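Local coordinates for immunomodulatory active chitinase (Trichuris suis, PDB 6G9C), which probably hydrolyses and binds chitin as a family 18 glycosidase, and displays immunomodulatory properties, at residues A[36-41]-A[66-71]; A[219-224]-A[275-280]. All coordinates share one frame; numbering follows the deposited sequence.

Interaction 1 of 2, residues A[36-41]-A[66-71]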
ATOM      1  N   GLY A  36      13.532  11.688   9.199  1.00 27.92           N
ATOM      2  CA  GLY A  36      13.241  11.749   7.774  1.00 28.54           C
ATOM      3  C   GLY A  36      14.414  11.411   6.871  1.00 26.49           C
ATOM      4  O   GLY A  36      15.569  11.548   7.277  1.00 26.94           O
ATOM      5  N   CYS A  37      14.133  10.983   5.638  1.00 25.76           N
ATOM      6  CA  CYS A  37      15.164  10.617   4.676  1.00 28.10           C
ATOM      7  C   CYS A  37      14.729  11.030   3.287  1.00 25.64           C
ATOM      8  O   CYS A  37      13.612  10.707   2.882  1.00 24.44           O
ATOM      9  CB  CYS A  37      15.415   9.099   4.656  1.00 30.87           C
ATOM     10  SG  CYS A  37      15.870   8.393   6.239  1.00 35.34           S
ATOM     11  N   TYR A  38      15.626  11.652   2.529  1.00 22.90           N
ATOM     12  CA  TYR A  38      15.340  11.958   1.131  1.00 25.02           C
ATOM     13  C   TYR A  38      15.810  10.830   0.212  1.00 31.38           C
ATOM     14  O   TYR A  38      16.975  10.413   0.255  1.00 29.52           O
ATOM     15  CB  TYR A  38      15.995  13.264   0.705  1.00 20.51           C
ATOM     16  CG  TYR A  38      15.198  14.484   1.120  1.00 21.55           C
ATOM     17  CD1 TYR A  38      15.275  14.971   2.418  1.00 23.07           C
ATOM     18  CD2 TYR A  38      14.334  15.114   0.228  1.00 23.08           C
ATOM     19  CE1 TYR A  38      14.520  16.088   2.812  1.00 23.73           C
ATOM     20  CE2 TYR A  38      13.589  16.239   0.611  1.00 25.67           C
ATOM     21  CZ  TYR A  38      13.683  16.703   1.913  1.00 26.17           C
ATOM     22  OH  TYR A  38      12.953  17.805   2.345  1.00 24.55           O
ATOM     23  N   PHE A  39      14.879  10.331  -0.598  1.00 25.35           N
ATOM     24  CA  PHE A  39      15.155   9.511  -1.770  1.00 26.89           C
ATOM     25  C   PHE A  39      15.306  10.428  -2.980  1.00 25.68           C
ATOM     26  O   PHE A  39      14.588  11.430  -3.090  1.00 27.69           O
ATOM     27  CB  PHE A  39      13.993   8.527  -1.971  1.00 25.97           C
ATOM     28  CG  PHE A  39      14.100   7.687  -3.216  1.00 32.71           C
ATOM     29  CD1 PHE A  39      13.602   8.144  -4.429  1.00 33.11           C
ATOM     30  CD2 PHE A  39      14.686   6.432  -3.160  1.00 28.59           C
ATOM     31  CE1 PHE A  39      13.699   7.369  -5.568  1.00 35.19           C
ATOM     32  CE2 PHE A  39      14.789   5.650  -4.299  1.00 28.70           C
ATOM     33  CZ  PHE A  39      14.304   6.114  -5.496  1.00 29.95           C
ATOM     34  N   THR A  40      16.230  10.096  -3.894  1.00 25.29           N
ATOM     35  CA  THR A  40      16.434  10.902  -5.097  1.00 27.94           C
ATOM     36  C   THR A  40      16.263  10.048  -6.349  1.00 29.77           C
ATOM     37  O   THR A  40      16.857   8.967  -6.459  1.00 29.63           O
ATOM     38  CB  THR A  40      17.812  11.599  -5.124  1.00 30.48           C
ATOM     39  OG1 THR A  40      18.858  10.624  -5.259  1.00 29.13           O
ATOM     40  CG2 THR A  40      18.036  12.428  -3.855  1.00 29.63           C
ATOM     41  N   ASN A  41      15.479  10.551  -7.311  1.00 27.74           N
ATOM     42  CA  ASN A  41      15.140   9.738  -8.476  1.00 31.15           C
ATOM     43  C   ASN A  41      16.208   9.785  -9.581  1.00 30.50           C
ATOM     44  O   ASN A  41      15.972   9.250 -10.676  1.00 34.85           O
ATOM     45  CB  ASN A  41      13.744  10.126  -9.025  1.00 30.63           C
ATOM     46  CG  ASN A  41      13.639  11.578  -9.445  1.00 30.83           C
ATOM     47  OD1 ASN A  41      14.619  12.312  -9.430  1.00 30.75           O
ATOM     48  ND2 ASN A  41      12.427  12.003  -9.840  1.00 33.92           N
ATOM     49  N   PHE A  66      11.095  11.350   1.842  1.00 25.69           N
ATOM     50  CA  PHE A  66      10.763  12.474   0.968  1.00 26.84           C
ATOM     51  C   PHE A  66      11.277  12.143  -0.427  1.00 30.05           C
ATOM     52  O   PHE A  66      12.466  11.852  -0.602  1.00 28.42           O
ATOM     53  CB  PHE A  66      11.374  13.779   1.481  1.00 22.36           C
ATOM     54  CG  PHE A  66      10.915  14.150   2.858  1.00 26.60           C
ATOM     55  CD1 PHE A  66      11.562  13.647   3.977  1.00 26.76           C
ATOM     56  CD2 PHE A  66       9.815  14.977   3.037  1.00 27.70           C
ATOM     57  CE1 PHE A  66      11.128  13.958   5.249  1.00 25.96           C
ATOM     58  CE2 PHE A  66       9.376  15.301   4.311  1.00 27.40           C
ATOM     59  CZ  PHE A  66      10.029  14.780   5.416  1.00 24.33           C
ATOM     60  N   TYR A  67      10.379  12.162  -1.411  1.00 25.89           N
ATOM     61  CA  TYR A  67      10.721  11.756  -2.771  1.00 28.37           C
ATOM     62  C   TYR A  67      11.135  12.984  -3.580  1.00 26.36           C
ATOM     63  O   TYR A  67      10.286  13.806  -3.952  1.00 24.85           O
ATOM     64  CB  TYR A  67       9.545  11.030  -3.414  1.00 26.55           C
ATOM     65  CG  TYR A  67       9.921  10.299  -4.676  1.00 29.53           C
ATOM     66  CD1 TYR A  67      10.161  10.996  -5.859  1.00 29.24           C
ATOM     67  CD2 TYR A  67      10.071   8.906  -4.688  1.00 30.48           C
ATOM     68  CE1 TYR A  67      10.515  10.340  -7.018  1.00 30.58           C
ATOM     69  CE2 TYR A  67      10.426   8.242  -5.853  1.00 35.59           C
ATOM     70  CZ  TYR A  67      10.651   8.966  -7.010  1.00 33.25           C
ATOM     71  OH  TYR A  67      11.000   8.323  -8.170  1.00 36.79           O
ATOM     72  N   ALA A  68      12.436  13.103  -3.865  1.00 24.54           N
ATOM     73  CA  ALA A  68      12.967  14.206  -4.666  1.00 27.69           C
ATOM     74  C   ALA A  68      13.254  13.729  -6.088  1.00 30.02           C
ATOM     75  O   ALA A  68      14.019  12.774  -6.271  1.00 32.49           O
ATOM     76  CB  ALA A  68      14.238  14.767  -4.024  1.00 26.08           C
ATOM     77  N   PHE A  69      12.668  14.382  -7.107  1.00 27.00           N
ATOM     78  CA  PHE A  69      11.669  15.469  -7.042  1.00 28.88           C
ATOM     79  C   PHE A  69      10.582  15.226  -8.083  1.00 30.01           C
ATOM     80  O   PHE A  69      10.819  14.568  -9.101  1.00 32.55           O
ATOM     81  CB  PHE A  69      12.274  16.838  -7.365  1.00 29.07           C
ATOM     82  CG  PHE A  69      13.250  17.350  -6.349  1.00 29.17           C
ATOM     83  CD1 PHE A  69      12.809  17.851  -5.136  1.00 23.65           C
ATOM     84  CD2 PHE A  69      14.613  17.379  -6.640  1.00 28.50           C
ATOM     85  CE1 PHE A  69      13.718  18.347  -4.203  1.00 24.98           C
ATOM     86  CE2 PHE A  69      15.534  17.868  -5.717  1.00 28.33           C
ATOM     87  CZ  PHE A  69      15.079  18.349  -4.491  1.00 27.59           C
ATOM     88  N   ALA A  70       9.406  15.820  -7.881  1.00 28.59           N
ATOM     89  CA  ALA A  70       8.465  15.968  -8.976  1.00 34.57           C
ATOM     90  C   ALA A  70       8.862  17.175  -9.828  1.00 37.37           C
ATOM     91  O   ALA A  70       9.820  17.892  -9.529  1.00 35.17           O
ATOM     92  CB  ALA A  70       7.035  16.116  -8.450  1.00 31.48           C
ATOM     93  N   LYS A  71       8.094  17.412 -10.891  1.00 36.16           N
ATOM     94  CA  LYS A  71       8.356  18.473 -11.855  1.00 35.33           C
ATOM     95  C   LYS A  71       7.219  19.483 -11.816  1.00 36.80           C
ATOM     96  O   LYS A  71       6.046  19.096 -11.876  1.00 36.71           O
ATOM     97  CB  LYS A  71       8.500  17.879 -13.264  1.00 37.25           C
ATOM     98  CG  LYS A  71       8.372  18.858 -14.403  1.00 51.17           C
ATOM     99  CD  LYS A  71       9.662  19.605 -14.641  1.00 62.44           C
ATOM    100  CE  LYS A  71       9.753  20.077 -16.080  1.00 73.65           C
ATOM    101  NZ  LYS A  71      11.014  20.829 -16.325  1.00 76.74           N
TER

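Interaction 2 of 2, residues A[219-224]-A[275-280]. With EDO (1,2-ethanediol), chain D; EDO (1,2-ethanediol), chain E.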
ATOM      1  N   CYS A 219      20.504  22.927   7.070  1.00 28.69           N
ATOM      2  CA  CYS A 219      21.704  23.434   7.731  1.00 28.91           C
ATOM      3  C   CYS A 219      22.914  22.646   7.221  1.00 27.30           C
ATOM      4  O   CYS A 219      23.543  21.853   7.918  1.00 30.32           O
ATOM      5  CB  CYS A 219      21.552  23.363   9.246  1.00 29.49           C
ATOM      6  SG  CYS A 219      20.838  21.804   9.824  1.00 31.13           S
ATOM      7  N   TYR A 220      23.199  22.874   5.944  1.00 27.46           N
ATOM      8  CA  TYR A 220      24.354  22.331   5.249  1.00 29.70           C
ATOM      9  C   TYR A 220      24.569  23.191   4.011  1.00 30.97           C
ATOM     10  O   TYR A 220      23.830  24.155   3.765  1.00 28.55           O
ATOM     11  CB  TYR A 220      24.184  20.840   4.909  1.00 27.58           C
ATOM     12  CG  TYR A 220      22.806  20.426   4.423  1.00 24.40           C
ATOM     13  CD1 TYR A 220      22.336  20.824   3.169  1.00 27.60           C
ATOM     14  CD2 TYR A 220      21.992  19.616   5.204  1.00 27.88           C
ATOM     15  CE1 TYR A 220      21.065  20.433   2.709  1.00 25.97           C
ATOM     16  CE2 TYR A 220      20.728  19.227   4.765  1.00 27.47           C
ATOM     17  CZ  TYR A 220      20.270  19.637   3.524  1.00 27.80           C
ATOM     18  OH  TYR A 220      19.025  19.229   3.097  1.00 26.34           O
ATOM     19  N   ASP A 221      25.598  22.850   3.235  1.00 27.50           N
ATOM     20  CA  ASP A 221      26.078  23.715   2.154  1.00 28.25           C
ATOM     21  C   ASP A 221      26.472  25.102   2.662  1.00 32.37           C
ATOM     22  O   ASP A 221      26.355  26.087   1.929  1.00 31.56           O
ATOM     23  CB  ASP A 221      25.048  23.874   1.029  1.00 30.78           C
ATOM     24  CG  ASP A 221      24.630  22.569   0.417  1.00 33.89           C
ATOM     25  OD1 ASP A 221      25.407  21.595   0.445  1.00 29.38           O
ATOM     26  OD2 ASP A 221      23.506  22.524  -0.121  1.00 31.32           O
ATOM     27  N   PHE A 222      26.937  25.214   3.910  1.00 29.79           N
ATOM     28  CA  PHE A 222      27.399  26.518   4.389  1.00 29.46           C
ATOM     29  C   PHE A 222      28.655  26.961   3.657  1.00 32.23           C
ATOM     30  O   PHE A 222      28.875  28.165   3.468  1.00 33.60           O
ATOM     31  CB  PHE A 222      27.663  26.475   5.898  1.00 30.35           C
ATOM     32  CG  PHE A 222      26.422  26.364   6.730  1.00 28.64           C
ATOM     33  CD1 PHE A 222      25.521  27.426   6.812  1.00 28.12           C
ATOM     34  CD2 PHE A 222      26.150  25.204   7.429  1.00 26.40           C
ATOM     35  CE1 PHE A 222      24.374  27.330   7.584  1.00 30.46           C
ATOM     36  CE2 PHE A 222      24.997  25.095   8.204  1.00 26.30           C
ATOM     37  CZ  PHE A 222      24.111  26.157   8.282  1.00 29.58           C
ATOM     38  N   HIS A 223      29.486  25.999   3.246  1.00 26.57           N
ATOM     39  CA  HIS A 223      30.727  26.248   2.536  1.00 29.82           C
ATOM     40  C   HIS A 223      30.892  25.183   1.464  1.00 32.14           C
ATOM     41  O   HIS A 223      30.380  24.070   1.593  1.00 32.67           O
ATOM     42  CB  HIS A 223      31.910  26.255   3.514  1.00 32.22           C
ATOM     43  CG  HIS A 223      31.770  27.287   4.583  1.00 36.38           C
ATOM     44  ND1 HIS A 223      31.954  28.632   4.338  1.00 37.25           N
ATOM     45  CD2 HIS A 223      31.396  27.185   5.878  1.00 33.80           C
ATOM     46  CE1 HIS A 223      31.731  29.312   5.450  1.00 38.95           C
ATOM     47  NE2 HIS A 223      31.388  28.459   6.399  1.00 34.93           N
ATOM     48  N   GLY A 224      31.595  25.539   0.397  1.00 33.41           N
ATOM     49  CA  GLY A 224      31.729  24.642  -0.732  1.00 30.79           C
ATOM     50  C   GLY A 224      32.623  25.249  -1.790  1.00 33.16           C
ATOM     51  O   GLY A 224      33.217  26.312  -1.594  1.00 34.49           O
ATOM     52  N   TYR A 275      26.699  13.464   2.248  1.00 22.15           N
ATOM     53  CA  TYR A 275      27.695  13.825   1.252  1.00 23.35           C
ATOM     54  C   TYR A 275      28.668  14.818   1.868  1.00 25.33           C
ATOM     55  O   TYR A 275      28.447  15.356   2.962  1.00 28.29           O
ATOM     56  CB  TYR A 275      27.054  14.442   0.001  1.00 23.72           C
ATOM     57  CG  TYR A 275      26.422  15.775   0.348  1.00 25.03           C
ATOM     58  CD1 TYR A 275      25.181  15.820   0.966  1.00 25.40           C
ATOM     59  CD2 TYR A 275      27.106  16.966   0.152  1.00 26.07           C
ATOM     60  CE1 TYR A 275      24.599  17.037   1.343  1.00 23.19           C
ATOM     61  CE2 TYR A 275      26.540  18.186   0.527  1.00 26.35           C
ATOM     62  CZ  TYR A 275      25.293  18.203   1.128  1.00 26.71           C
ATOM     63  OH  TYR A 275      24.742  19.387   1.514  1.00 29.61           O
ATOM     64  N   GLY A 276      29.761  15.053   1.134  1.00 24.15           N
ATOM     65  CA  GLY A 276      30.701  16.096   1.477  1.00 27.86           C
ATOM     66  C   GLY A 276      30.946  16.999   0.278  1.00 27.24           C
ATOM     67  O   GLY A 276      30.474  16.736  -0.833  1.00 25.97           O
ATOM     68  N   ARG A 277      31.701  18.071   0.526  1.00 24.41           N
ATOM     69  CA  ARG A 277      32.062  19.031  -0.512  1.00 24.71           C
ATOM     70  C   ARG A 277      33.569  19.180  -0.544  1.00 27.92           C
ATOM     71  O   ARG A 277      34.240  19.054   0.485  1.00 28.52           O
ATOM     72  CB  ARG A 277      31.424  20.401  -0.290  1.00 25.55           C
ATOM     73  CG  ARG A 277      29.911  20.359  -0.363  1.00 27.46           C
ATOM     74  CD  ARG A 277      29.271  21.732  -0.525  1.00 26.50           C
ATOM     75  NE  ARG A 277      27.855  21.539  -0.833  1.00 28.17           N
ATOM     76  CZ  ARG A 277      27.376  21.315  -2.050  1.00 32.10           C
ATOM     77  NH1 ARG A 277      28.189  21.323  -3.101  1.00 28.95           N
ATOM     78  NH2 ARG A 277      26.075  21.109  -2.216  1.00 30.76           N
ATOM     79  N   GLY A 278      34.095  19.460  -1.729  1.00 29.35           N
ATOM     80  CA  GLY A 278      35.515  19.309  -1.967  1.00 26.82           C
ATOM     81  C   GLY A 278      36.111  20.425  -2.795  1.00 32.24           C
ATOM     82  O   GLY A 278      35.433  21.079  -3.592  1.00 32.24           O
ATOM     83  N   TRP A 279      37.416  20.600  -2.614  1.00 30.95           N
ATOM     84  CA  TRP A 279      38.245  21.560  -3.326  1.00 34.15           C
ATOM     85  C   TRP A 279      39.492  20.873  -3.875  1.00 36.52           C
ATOM     86  O   TRP A 279      39.913  19.817  -3.391  1.00 33.71           O
ATOM     87  CB  TRP A 279      38.711  22.688  -2.406  1.00 28.80           C
ATOM     88  CG  TRP A 279      37.646  23.631  -1.900  1.00 32.83           C
ATOM     89  CD1 TRP A 279      37.377  24.893  -2.359  1.00 36.38           C
ATOM     90  CD2 TRP A 279      36.760  23.408  -0.794  1.00 31.86           C
ATOM     91  NE1 TRP A 279      36.361  25.460  -1.619  1.00 32.18           N
ATOM     92  CE2 TRP A 279      35.972  24.570  -0.650  1.00 29.74           C
ATOM     93  CE3 TRP A 279      36.558  22.339   0.086  1.00 34.28           C
ATOM     94  CZ2 TRP A 279      34.994  24.687   0.332  1.00 32.67           C
ATOM     95  CZ3 TRP A 279      35.586  22.460   1.062  1.00 29.57           C
ATOM     96  CH2 TRP A 279      34.810  23.628   1.167  1.00 29.41           C
ATOM     97  N   THR A 280      40.115  21.514  -4.868  1.00 35.77           N
ATOM     98  CA  THR A 280      41.500  21.232  -5.233  1.00 38.62           C
ATOM     99  C   THR A 280      42.359  22.316  -4.594  1.00 43.06           C
ATOM    100  O   THR A 280      42.144  23.508  -4.843  1.00 45.43           O
ATOM    101  CB  THR A 280      41.690  21.206  -6.751  1.00 37.41           C
ATOM    102  OG1 THR A 280      40.876  20.169  -7.315  1.00 40.25           O
ATOM    103  CG2 THR A 280      43.146  20.973  -7.114  1.00 41.53           C
TER
HETATM  104  C1  EDO D 502      20.863  19.337  -0.940  1.00 39.17           C
HETATM  105  O1  EDO D 502      20.172  20.570  -1.104  1.00 35.44           O
HETATM  106  C2  EDO D 502      22.347  19.588  -0.687  1.00 33.02           C
HETATM  107  O2  EDO D 502      22.879  20.454  -1.694  1.00 33.74           O
HETATM  108  C1  EDO E 503      16.317  19.571  -1.309  1.00 43.73           C
HETATM  109  O1  EDO E 503      17.367  20.418  -1.849  1.00 34.76           O
HETATM  110  C2  EDO E 503      16.311  19.542   0.224  1.00 43.08           C
HETATM  111  O2  EDO E 503      17.634  19.201   0.709  1.00 38.61           O

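Interaction 1 of 2, residues A[36-41]-A[66-71]
Tyr38 and Phe66 both hold CG anti to the carbonyl carbon and beside the backbone N (chi1 -81° and -59°), which brings their rings together on one face of a parallel strand pair. There they form an offset stack, the Tyr38 and Phe66 ring centroids 4.9 Å apart and the planes inclined by 22°. Phe66 CB lies over one face of the Tyr38 ring as a CH-pi contact, reaching its CE2 at 3.4 Å. The Phe66 ring turns an edge to Gly36 CA, and Ala68 CB comes up to the edge of the tyrosine ring. Phe39 and Tyr67, with CG anti to the backbone N, leave by the other face and lie side by side. Their rings meet obliquely, Phe39 CE1 being 3.4 Å from Tyr67 CE2. Asn41 CB touches the Tyr67 hydroxyl, which is hydrogen-bonded to Asp85 at the start of helix 85-94, the helix that packs against the Tyr67 ring.

The backbones join in parallel register. Phe66 N donates to Cys37 O at 2.8 Å, Phe39 N answers to Phe66 O, and Ala68 N reaches Phe39 O at 2.8 Å. Asn41 N extends the series to Ala68 O at 2.9 Å, the carbonyl oxygen of the cis peptide between Ala68 and Phe69. The side chain of Asn41 adds a weak bond from ND2 to Phe69 O. Tyr38 OH, lying over a face of the Phe66 ring, is held by Asp149 and Asn216, which probably fixes how far its ring can turn. The parallel pairing of strands 34-40 and 64-72 belongs to the TIM barrel of family 18 glycosidases, where a non-prolyl cis peptide is a known feature; Asp149 falls within a sequence matching the family's DxxDxDxE signature, so Tyr38 reaches the probable catalytic centre.

Interaction 2 of 2, residues A[219-224]-A[275-280]
Gly224 and Arg277 bring the backbones closest, CA to CA 5.6 Å, where the loop 219-224 passes beside the strand 275-280 without pairing with it, after a turn in which Asp221 takes a left-handed conformation (phi 57°, psi 30°). The loop follows strand 214-218 of the family 18 TIM barrel, and strand 268-281 runs from the barrel into antiparallel pairing with strands 308-310 and 340-343. The side chain of Asp221 joins the two segments. Its OD1 receives three bonds: Tyr275 OH donates at a short 2.5 Å, and Arg277 NE and NH2 grip the same oxygen side-on in a salt bridge, NE at 2.8 Å. OD1 lies in the guanidinium plane of Arg277, yet all three donors approach from outside the carboxylate plane, which stands 71° from the guanidinium. The arginine chain is extended from CG to NE, which carries its head across to the aspartate. Tyr275 crosses Tyr220 at about a right angle and brings its OH 3.3 Å from Tyr220 CD1. Tyr220 also packs on Trp368 and Phe366.

Two 1,2-ethanediols, probably from the crystallisation liquor, lie by these polar ends. One gives a hydrogen bond from O2 to Asp221 OD2 at 2.7 Å; the other shares one with Tyr220 OH. The Tyr220-Asp221 pair after strand 214-218, with Tyr275 and Arg277 facing it, is consistent with the substrate cleft of chitinases of this family. Farther along, Arg277 CD lies beside the buried His223 O, for which the model has no hydrogen-bond partner. The Trp279 indole, whose NE1 donates to Glu227 O, meets Gly224 obliquely, closest at Trp279 CZ2 to Gly224 O, 3.1 Å.

In the fold
From the N terminus, strand 34-40 comes first, and interaction 1 closes when strand 64-72 arrives alongside it; 24 residues, none helical, separate segments 36-41 and 66-71. The chain then continues through strands 104-110, 147-151, 187-193 and 214-218 before loop 219-224 opens interaction 2. Fifty residues separate 219-224 from 275-280, where that contact closes, so the two are in series and neither encloses nor crosses the other. Interaction 1 joins two neighbouring barrel strands; interaction 2 ties a barrel loop to the part of strand 268-281 that pairs antiparallel with strands 308-310 and 340-343. Strand 364-368 pairs with both 34-40 and 268-281, and its Trp368 touches both Tyr38 and Tyr220.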